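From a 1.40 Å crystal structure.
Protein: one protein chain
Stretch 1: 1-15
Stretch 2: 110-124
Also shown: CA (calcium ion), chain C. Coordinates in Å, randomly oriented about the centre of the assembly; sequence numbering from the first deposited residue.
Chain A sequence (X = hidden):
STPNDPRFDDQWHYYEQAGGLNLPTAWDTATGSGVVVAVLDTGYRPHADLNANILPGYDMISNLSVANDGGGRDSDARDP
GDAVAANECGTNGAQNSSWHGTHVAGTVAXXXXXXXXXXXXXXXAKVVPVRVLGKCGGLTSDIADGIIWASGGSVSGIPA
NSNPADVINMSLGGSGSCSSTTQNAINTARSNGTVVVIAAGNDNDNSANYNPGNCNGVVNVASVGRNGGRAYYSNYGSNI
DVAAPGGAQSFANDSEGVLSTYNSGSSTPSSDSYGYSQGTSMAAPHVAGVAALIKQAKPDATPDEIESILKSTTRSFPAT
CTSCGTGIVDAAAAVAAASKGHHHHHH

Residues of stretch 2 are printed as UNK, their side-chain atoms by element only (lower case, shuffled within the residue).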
ATOM      1  N   SER A   1      12.459  11.384  15.796  1.00 13.89           N
ATOM      2  CA  SER A   1      13.736  11.018  15.279  1.00 13.42           C
ATOM      3  C   SER A   1      13.824  11.093  13.820  1.00 12.48           C
ATOM      4  O   SER A   1      12.762  10.972  13.152  1.00 15.93           O
ATOM      5  CB  SER A   1      14.094   9.631  15.708  1.00 17.19           C
ATOM      6  OG  SER A   1      13.120   8.685  15.375  1.00 18.83           O
ATOM      7  N   THR A   2      14.952  11.299  13.216  1.00 12.78           N
ATOM      8  CA  THR A   2      15.169  11.405  11.790  1.00 15.56           C
ATOM      9  C   THR A   2      16.120  10.314  11.432  1.00 14.40           C
ATOM     10  O   THR A   2      17.228  10.268  11.962  1.00 15.14           O
ATOM     11  CB  THR A   2      15.818  12.784  11.382  1.00 20.08           C
ATOM     12  OG1 THR A   2      14.883  13.827  11.778  1.00 28.17           O
ATOM     13  CG2 THR A   2      16.047  12.876   9.947  1.00 25.31           C
ATOM     14  N   PRO A   3      15.802   9.397  10.534  1.00 10.82           N
ATOM     15  CA  PRO A   3      16.768   8.410  10.163  1.00 11.62           C
ATOM     16  C   PRO A   3      17.916   8.894   9.329  1.00 10.19           C
ATOM     17  O   PRO A   3      17.841   9.922   8.757  1.00 11.15           O
ATOM     18  CB  PRO A   3      15.940   7.365   9.493  1.00 13.91           C
ATOM     19  CG  PRO A   3      14.866   8.094   8.902  1.00 13.18           C
ATOM     20  CD  PRO A   3      14.512   9.253   9.842  1.00 12.49           C
ATOM     21  N   ASN A   4      18.907   8.025   9.259  1.00 10.20           N
ATOM     22  CA  ASN A   4      20.100   8.367   8.545  1.00 10.70           C
ATOM     23  C   ASN A   4      20.196   8.014   7.067  1.00 10.06           C
ATOM     24  O   ASN A   4      21.102   8.300   6.334  1.00 12.07           O
ATOM     25  CB  ASN A   4      21.328   7.749   9.278  1.00 11.12           C
ATOM     26  CG  ASN A   4      21.478   6.312   9.045  1.00 11.91           C
ATOM     27  OD1 ASN A   4      20.830   5.654   8.217  1.00 12.03           O
ATOM     28  ND2 ASN A   4      22.551   5.747   9.641  1.00 16.61           N
ATOM     29  N   ASP A   5      19.037   7.504   6.545  1.00  9.12           N
ATOM     30  CA  ASP A   5      19.048   7.086   5.169  1.00  9.08           C
ATOM     31  C   ASP A   5      19.291   8.269   4.224  1.00  8.49           C
ATOM     32  O   ASP A   5      18.612   9.279   4.378  1.00  9.59           O
ATOM     33  CB  ASP A   5      17.717   6.350   4.869  1.00  9.17           C
ATOM     34  CG  ASP A   5      17.463   5.243   5.847  1.00  7.85           C
ATOM     35  OD1 ASP A   5      17.090   5.559   6.980  1.00  8.88           O
ATOM     36  OD2 ASP A   5      17.700   4.050   5.567  1.00  8.34           O
ATOM     37  N   PRO A   6      20.170   8.115   3.227  1.00  8.04           N
ATOM     38  CA  PRO A   6      20.594   9.285   2.485  1.00  9.06           C
ATOM     39  C   PRO A   6      19.518   9.867   1.609  1.00 10.13           C
ATOM     40  O   PRO A   6      19.583  11.036   1.242  1.00 12.82           O
ATOM     41  CB  PRO A   6      21.767   8.778   1.660  1.00  9.66           C
ATOM     42  CG  PRO A   6      21.548   7.244   1.657  1.00 10.84           C
ATOM     43  CD  PRO A   6      21.005   6.910   2.968  1.00  8.56           C
ATOM     44  N   ARG A   7      18.511   9.089   1.191  1.00  8.60           N
ATOM     45  CA  ARG A   7      17.395   9.630   0.442  1.00  8.34           C
ATOM     46  C   ARG A   7      16.224  10.112   1.290  1.00  7.57           C
ATOM     47  O   ARG A   7      15.207  10.551   0.715  1.00  8.04           O
ATOM     48  CB  ARG A   7      16.919   8.620  -0.609  1.00  8.14           C
ATOM     49  CG  ARG A   7      17.973   8.198  -1.575  1.00  9.41           C
ATOM     50  CD  ARG A   7      18.480   9.275  -2.419  1.00  9.90           C
ATOM     51  NE  ARG A   7      17.519   9.780  -3.350  1.00 10.23           N
ATOM     52  CZ  ARG A   7      17.214   9.296  -4.515  1.00 10.04           C
ATOM     53  NH1 ARG A   7      17.717   8.163  -4.982  1.00 11.88           N
ATOM     54  NH2 ARG A   7      16.301   9.938  -5.269  1.00 11.76           N
ATOM     55  N   PHE A   8      16.274  10.056   2.593  1.00  8.34           N
ATOM     56  CA  PHE A   8      15.190  10.544   3.458  1.00  8.67           C
ATOM     57  C   PHE A   8      14.797  11.919   3.122  1.00  9.03           C
ATOM     58  O   PHE A   8      13.604  12.232   3.054  1.00  8.16           O
ATOM     59  CB  PHE A   8      15.561  10.420   4.923  1.00  9.34           C
ATOM     60  CG  PHE A   8      14.496  10.928   5.834  1.00  9.11           C
ATOM     61  CD1 PHE A   8      13.335  10.227   6.110  1.00  9.97           C
ATOM     62  CD2 PHE A   8      14.656  12.189   6.381  1.00 13.27           C
ATOM     63  CE1 PHE A   8      12.384  10.808   6.932  1.00 11.38           C
ATOM     64  CE2 PHE A   8      13.727  12.735   7.184  1.00 14.52           C
ATOM     65  CZ  PHE A   8      12.597  12.064   7.464  1.00 11.84           C
ATOM     66  N   ASP A   9      15.738  12.831   2.882  1.00  9.63           N
ATOM     67  CA  ASP A   9      15.348  14.178   2.616  1.00 10.58           C
ATOM     68  C   ASP A   9      14.527  14.347   1.343  1.00  9.09           C
ATOM     69  O   ASP A   9      13.715  15.281   1.222  1.00 11.42           O
ATOM     70  CB  ASP A   9      16.597  15.142   2.511  1.00 15.11           C
ATOM     71  CG  ASP A   9      17.186  15.467   3.869  1.00 22.11           C
ATOM     72  OD1 ASP A   9      16.646  15.133   4.966  1.00 22.47           O
ATOM     73  OD2 ASP A   9      18.309  16.011   3.791  1.00 26.56           O
ATOM     74  N   ASP A  10      14.699  13.451   0.370  1.00  7.98           N
ATOM     75  CA  ASP A  10      13.893  13.432  -0.833  1.00  8.14           C
ATOM     76  C   ASP A  10      12.443  12.905  -0.562  1.00  7.47           C
ATOM     77  O   ASP A  10      11.564  13.154  -1.379  1.00  7.52           O
ATOM     78  CB  ASP A  10      14.553  12.559  -1.949  1.00  8.90           C
ATOM     79  CG  ASP A  10      15.847  13.138  -2.538  1.00 10.53           C
ATOM     80  OD1 ASP A  10      15.904  14.380  -2.548  1.00 12.67           O
ATOM     81  OD2 ASP A  10      16.728  12.351  -2.885  1.00 13.77           O
ATOM     82  N   GLN A  11      12.272  12.240   0.562  1.00  6.20           N
ATOM     83  CA  GLN A  11      10.963  11.677   0.912  1.00  6.26           C
ATOM     84  C   GLN A  11      10.167  12.715   1.691  1.00  5.56           C
ATOM     85  O   GLN A  11       9.794  12.596   2.816  1.00  6.09           O
ATOM     86  CB  GLN A  11      11.155  10.377   1.728  1.00  5.96           C
ATOM     87  CG  GLN A  11      11.794   9.293   0.875  1.00  6.55           C
ATOM     88  CD  GLN A  11      11.926   7.989   1.576  1.00  5.91           C
ATOM     89  OE1 GLN A  11      12.677   7.831   2.554  1.00  6.34           O
ATOM     90  NE2 GLN A  11      11.136   6.993   1.122  1.00  6.17           N
ATOM     91  N   TRP A  12       9.806  13.784   0.915  1.00  5.98           N
ATOM     92  CA  TRP A  12       9.053  14.920   1.466  1.00  6.03           C
ATOM     93  C   TRP A  12       7.776  14.492   2.175  1.00  5.15           C
ATOM     94  O   TRP A  12       7.282  15.113   3.115  1.00  6.50           O
ATOM     95  CB  TRP A  12       8.711  15.931   0.344  1.00  6.17           C
ATOM     96  CG  TRP A  12       7.967  15.345  -0.813  1.00  5.75           C
ATOM     97  CD1 TRP A  12       8.443  14.866  -1.958  1.00  5.79           C
ATOM     98  CD2 TRP A  12       6.527  15.142  -0.867  1.00  5.78           C
ATOM     99  NE1 TRP A  12       7.450  14.336  -2.720  1.00  5.62           N
ATOM    100  CE2 TRP A  12       6.257  14.486  -2.062  1.00  5.86           C
ATOM    101  CE3 TRP A  12       5.452  15.442  -0.028  1.00  5.76           C
ATOM    102  CZ2 TRP A  12       4.945  14.088  -2.435  1.00  5.88           C
ATOM    103  CZ3 TRP A  12       4.172  15.041  -0.409  1.00  6.72           C
ATOM    104  CH2 TRP A  12       3.934  14.400  -1.594  1.00  6.15           C
ATOM    105  N   HIS A  13       7.218  13.405   1.607  1.00  4.86           N
ATOM    106  CA  HIS A  13       5.967  12.843   2.031  1.00  5.10           C
ATOM    107  C   HIS A  13       5.974  12.286   3.457  1.00  5.00           C
ATOM    108  O   HIS A  13       4.950  12.029   4.045  1.00  5.30           O
ATOM    109  CB  HIS A  13       5.470  11.842   1.004  1.00  5.03           C
ATOM    110  CG  HIS A  13       6.531  10.968   0.454  1.00  4.67           C
ATOM    111  ND1 HIS A  13       6.821   9.729   1.016  1.00  4.41           N
ATOM    112  CD2 HIS A  13       7.447  11.158  -0.568  1.00  5.08           C
ATOM    113  CE1 HIS A  13       7.891   9.256   0.334  1.00  4.26           C
ATOM    114  NE2 HIS A  13       8.291  10.062  -0.631  1.00  4.97           N
ATOM    115  N   TYR A  14       7.147  12.108   4.060  1.00  5.06           N
ATOM    116  CA  TYR A  14       7.287  11.707   5.430  1.00  5.42           C
ATOM    117  C   TYR A  14       7.359  12.821   6.437  1.00  6.43           C
ATOM    118  O   TYR A  14       7.061  12.585   7.597  1.00  7.49           O
ATOM    119  CB  TYR A  14       8.528  10.829   5.621  1.00  5.73           C
ATOM    120  CG  TYR A  14       8.530   9.463   4.897  1.00  5.71           C
ATOM    121  CD1 TYR A  14       7.363   8.909   4.366  1.00  5.55           C
ATOM    122  CD2 TYR A  14       9.720   8.779   4.782  1.00  6.02           C
ATOM    123  CE1 TYR A  14       7.426   7.671   3.761  1.00  5.60           C
ATOM    124  CE2 TYR A  14       9.765   7.555   4.200  1.00  6.40           C
ATOM    125  CZ  TYR A  14       8.615   6.979   3.697  1.00  5.72           C
ATOM    126  OH  TYR A  14       8.643   5.712   3.080  1.00  5.69           O
ATOM    127  N   TYR A  15       7.757  14.013   5.986  1.00  7.42           N
ATOM    128  CA  TYR A  15       8.114  15.030   7.004  1.00  8.19           C
ATOM    129  C   TYR A  15       7.789  16.459   6.623  1.00  8.93           C
ATOM    130  O   TYR A  15       7.841  17.295   7.582  1.00  9.69           O
ATOM    131  CB  TYR A  15       9.638  14.982   7.279  1.00  8.23           C
ATOM    132  CG  TYR A  15      10.502  15.454   6.167  1.00  8.72           C
ATOM    133  CD1 TYR A  15      10.861  16.782   6.065  1.00 10.10           C
ATOM    134  CD2 TYR A  15      11.029  14.610   5.200  1.00  8.75           C
ATOM    135  CE1 TYR A  15      11.626  17.258   5.116  1.00  9.80           C
ATOM    136  CE2 TYR A  15      11.780  15.010   4.166  1.00  8.53           C
ATOM    137  CZ  TYR A  15      12.118  16.429   4.079  1.00  9.42           C
ATOM    138  OH  TYR A  15      12.828  16.923   3.064  1.00 10.66           O
ATOM    139  N   UNK A 110      10.499  -0.177   4.107  1.00  4.96           N
ATOM    140  CA  UNK A 110      11.899  -0.161   3.703  1.00  5.46           C
ATOM    141  C   UNK A 110      12.747  -0.168   4.973  1.00  6.35           C
ATOM    142  O   UNK A 110      12.448   0.412   5.998  1.00  6.07           O
ATOM    143  c   UNK A 110      12.262   1.032   2.874  1.00  5.99           C
ATOM    144  N   UNK A 111      13.915  -0.825   4.799  1.00  6.35           N
ATOM    145  CA  UNK A 111      14.899  -0.909   5.885  1.00  7.08           C
ATOM    146  C   UNK A 111      15.463   0.462   6.159  1.00  5.80           C
ATOM    147  O   UNK A 111      15.906   1.130   5.228  1.00  6.69           O
ATOM    148  c   UNK A 111      15.470  -3.326   5.271  1.00  7.83           C
ATOM    149  c   UNK A 111      17.021  -1.915   6.706  1.00  9.18           C
ATOM    150  c   UNK A 111      15.968  -1.909   5.530  1.00  7.52           C
ATOM    151  N   UNK A 112      15.377   0.912   7.378  1.00  5.97           N
ATOM    152  CA  UNK A 112      15.628   2.272   7.772  1.00  7.20           C
ATOM    153  C   UNK A 112      16.827   2.297   8.779  1.00  8.15           C
ATOM    154  O   UNK A 112      17.045   1.368   9.520  1.00  9.45           O
ATOM    155  c   UNK A 112      14.343   2.854   8.331  1.00  6.87           C
ATOM    156  c   UNK A 112      14.429   4.267   8.773  1.00  7.37           C
ATOM    157  o   UNK A 112      13.370   2.807   7.250  1.00  7.50           O
ATOM    158  N   UNK A 113      17.496   3.456   8.737  1.00  8.70           N
ATOM    159  CA  UNK A 113      18.703   3.659   9.612  1.00 10.42           C
ATOM    160  C   UNK A 113      19.754   2.749   9.250  1.00 12.21           C
ATOM    161  O   UNK A 113      20.622   2.446  10.116  1.00 14.21           O
ATOM    162  c   UNK A 113      17.860   4.790  11.563  1.00 15.20           C
ATOM    163  n   UNK A 113      16.837   4.702  12.409  1.00 18.68           N
ATOM    164  o   UNK A 113      18.467   5.848  11.275  1.00 19.44           O
ATOM    165  c   UNK A 113      18.349   3.544  11.082  1.00 11.91           C
ATOM    166  N   UNK A 114      19.855   2.302   8.006  1.00  8.65           N
ATOM    167  CA  UNK A 114      20.932   1.457   7.498  1.00  9.34           C
ATOM    168  C   UNK A 114      21.913   2.211   6.607  1.00  8.44           C
ATOM    169  O   UNK A 114      22.686   1.614   5.886  1.00 10.55           O
ATOM    170  n   UNK A 114      19.547  -0.507   4.663  1.00  8.06           N
ATOM    171  c   UNK A 114      20.415   0.168   6.829  1.00  8.68           C
ATOM    172  c   UNK A 114      19.620   0.459   5.544  1.00  7.06           C
ATOM    173  o   UNK A 114      19.123   1.585   5.345  1.00  8.70           O
ATOM    174  N   UNK A 115      21.812   3.542   6.575  1.00  9.25           N
ATOM    175  CA  UNK A 115      22.723   4.313   5.814  1.00  9.78           C
ATOM    176  C   UNK A 115      22.691   4.211   4.364  1.00 10.19           C
ATOM    177  O   UNK A 115      23.602   4.591   3.587  1.00 12.15           O
ATOM    178  N   UNK A 116      21.546   3.649   3.837  1.00 10.19           N
ATOM    179  CA  UNK A 116      21.400   3.270   2.458  1.00 10.46           C
ATOM    180  C   UNK A 116      19.978   3.669   1.965  1.00  8.00           C
ATOM    181  O   UNK A 116      19.051   3.427   2.731  1.00  7.77           O
ATOM    182  o   UNK A 116      22.090  -0.900   1.852  1.00 21.64           O
ATOM    183  c   UNK A 116      21.484   1.261   0.879  1.00 15.59           C
ATOM    184  c   UNK A 116      21.539   1.746   2.271  1.00 12.86           C
ATOM    185  o   UNK A 116      21.647  -0.761  -0.364  1.00 20.14           O
ATOM    186  c   UNK A 116      21.782  -0.260   0.784  1.00 19.42           C
ATOM    187  N   UNK A 117      19.859   4.207   0.801  1.00  7.69           N
ATOM    188  CA  UNK A 117      18.517   4.303   0.168  1.00  7.41           C
ATOM    189  C   UNK A 117      17.599   5.155   0.992  1.00  7.24           C
ATOM    190  O   UNK A 117      17.875   6.282   1.432  1.00  7.32           O
ATOM    191  N   UNK A 118      16.373   4.630   1.150  1.00  6.71           N
ATOM    192  CA  UNK A 118      15.198   5.260   1.713  1.00  6.01           C
ATOM    193  C   UNK A 118      14.794   4.811   3.089  1.00  5.67           C
ATOM    194  O   UNK A 118      15.435   3.827   3.620  1.00  6.39           O
ATOM    195  c   UNK A 118      13.711   3.628   0.491  1.00  6.42           C
ATOM    196  c   UNK A 118      13.983   5.090   0.706  1.00  6.47           C
ATOM    197  c   UNK A 118      14.238   5.786  -0.611  1.00  7.21           C
ATOM    198  N   UNK A 119      13.750   5.425   3.654  1.00  5.88           N
ATOM    199  CA  UNK A 119      13.123   4.957   4.838  1.00  5.59           C
ATOM    200  C   UNK A 119      11.719   4.448   4.559  1.00  5.99           C
ATOM    201  O   UNK A 119      11.165   4.706   3.477  1.00  6.29           O
ATOM    202  c   UNK A 119      13.104   6.074   5.880  1.00  7.89           C
ATOM    203  N   UNK A 120      11.201   3.694   5.509  1.00  5.18           N
ATOM    204  CA  UNK A 120       9.837   3.176   5.450  1.00  5.18           C
ATOM    205  C   UNK A 120       9.027   3.777   6.554  1.00  5.43           C
ATOM    206  O   UNK A 120       9.514   4.216   7.604  1.00  6.91           O
ATOM    207  N   UNK A 121       7.677   3.814   6.415  1.00  5.07           N
ATOM    208  CA  UNK A 121       6.804   4.404   7.419  1.00  5.61           C
ATOM    209  C   UNK A 121       6.804   3.600   8.681  1.00  5.55           C
ATOM    210  O   UNK A 121       6.865   4.172   9.785  1.00  6.77           O
ATOM    211  c   UNK A 121       5.382   4.523   6.820  1.00  5.04           C
ATOM    212  c   UNK A 121       5.387   5.495   5.644  1.00  5.54           C
ATOM    213  c   UNK A 121       4.400   4.972   7.878  1.00  5.90           C
ATOM    214  N   UNK A 122       6.636   2.293   8.573  1.00  5.43           N
ATOM    215  CA  UNK A 122       6.621   1.371   9.710  1.00  5.89           C
ATOM    216  C   UNK A 122       7.829   0.481   9.582  1.00  5.91           C
ATOM    217  O   UNK A 122       7.737  -0.719   9.371  1.00  6.15           O
ATOM    218  c   UNK A 122       5.338   0.590   9.798  1.00  6.64           C
ATOM    219  N   UNK A 123       9.030   1.076   9.786  1.00  6.14           N
ATOM    220  CA  UNK A 123      10.273   0.460   9.387  1.00  6.01           C
ATOM    221  C   UNK A 123      10.727  -0.689  10.297  1.00  6.07           C
ATOM    222  O   UNK A 123      11.654  -1.439   9.864  1.00  6.87           O
ATOM    223  o   UNK A 123      12.837   4.891  13.459  1.00 10.75           O
ATOM    224  c   UNK A 123      12.453   1.884  11.436  1.00  8.36           C
ATOM    225  c   UNK A 123      11.609   4.472  11.465  1.00  8.50           C
ATOM    226  c   UNK A 123      11.676   2.351  10.365  1.00  6.97           C
ATOM    227  c   UNK A 123      11.282   3.630  10.424  1.00  7.49           C
ATOM    228  c   UNK A 123      12.419   3.993  12.455  1.00  8.60           C
ATOM    229  c   UNK A 123      12.832   2.717  12.488  1.00  7.95           C
ATOM    230  c   UNK A 123      11.370   1.483   9.186  1.00  6.59           C
ATOM    231  N   UNK A 124      10.098  -0.874  11.438  1.00  6.03           N
ATOM    232  CA  UNK A 124      10.372  -2.102  12.262  1.00  7.11           C
ATOM    233  C   UNK A 124       9.258  -3.120  12.186  1.00  7.16           C
ATOM    234  O   UNK A 124       9.327  -4.138  12.822  1.00  8.62           O
ATOM    235  o   UNK A 124      13.000  -1.506  13.203  1.00 10.41           O
ATOM    236  c   UNK A 124      12.063  -1.156  13.882  1.00  8.12           C
ATOM    237  c   UNK A 124      10.684  -1.711  13.701  1.00  7.32           C
ATOM    238  n   UNK A 124      12.140  -0.141  14.726  1.00  9.16           N
TER
HETATM  239 CA    CA C 801      17.300   2.415   3.918  1.00  6.54          CA
HETATM  240  O   HOH W   1      13.748   7.448  12.919  1.00 15.44           O
HETATM  241  O   HOH W   2      23.565   2.987   9.639  1.00 22.57           O

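Position 110 has one side-chain carbon, its CA-to-CB bond pointing toward stretch 1 but not reaching it. It is Ala 110.

Position 111 has three side-chain carbons, two carried on the first. The CA-to-CB bond points away, and the backbone O binds the calcium ion at 2.3 Å. A carbon-only fork at CB makes this Val 111.

Position 112 has a CB carrying one oxygen and one carbon. The branch carbon lies 3.5 Å from CB of Pro 3. The oxygen accepts a hydrogen bond from N of position 120. This is Thr 112, and its OG1 donates to O of Ala 110 at 2.9 Å.

Position 113 has two carbons, the second carrying an oxygen and a nitrogen. The oxygen accepts a hydrogen bond from N of Asn 4 at 3.0 Å. The backbone N donates to OD1 of Asp 5 at 2.8 Å. An amide this short is Asn 113.

Position 114 has the same atoms: two carbons, then one oxygen and one nitrogen. The oxygen binds calcium at 2.5 Å. It is Asn 114.

Position 115 has no side-chain atoms. Its N donates to OD1 of Asn 4 at 2.8 Å. Phi is 67°, which favours the residue found, Gly 115.

Position 116 has three carbons in an extended chain, the third carrying two oxygens. The CA-to-CB bond points away, while the backbone O binds calcium at 2.3 Å. The carboxylate identifies Glu 116.

Position 117 has no side chain, and phi is again positive, at 62°. Its O accepts a hydrogen bond from N of Arg 7 at 2.9 Å. It is Gly 117.

Position 118 has three carbons branched at CB. One branch carbon is 3.9 Å from CB of Arg 7, and CB is 3.4 Å from NE2 of Gln 11. This is Val 118; its O binds calcium at 2.4 Å.

Position 119 has one carbon, lying 4.0 Å from CG of Pro 3 and near Phe 8 and Tyr 14. It is Ala 119.

Position 120 has no side chain. An ideal CB would clash with N of Ala 110, at 2.4 Å. It is Gly 120.

Position 121 has three carbons branched at CB. One branch carbon is 3.5 Å from CE1 of Tyr 14. It is Val 121.

Position 122 has one carbon, out of reach of stretch 1. It is Ala 122.

Position 123 has a CB, then a six-carbon ring bearing one oxygen. A water bridges that oxygen and OG of Ser 1, at 2.8 Å from each. It is Tyr 123.

Position 124 has two carbons, then one oxygen and one nitrogen, out of reach. It is Asn 124.

The contact combines metal binding with backbone recognition. OD2 of Asp 5 binds calcium at 2.4 Å, joining stretch 1 to the ligands of stretch 2. Gln 11 grips Ala 119 twice: OE1 accepts from N at 2.9 Å, and NE2 donates to O at 3.3 Å. OH of Tyr 14 also donates to O of Ala 119, at 2.7 Å.

Stretch 2 (110-124) AVTNNGEGVAGVAYN
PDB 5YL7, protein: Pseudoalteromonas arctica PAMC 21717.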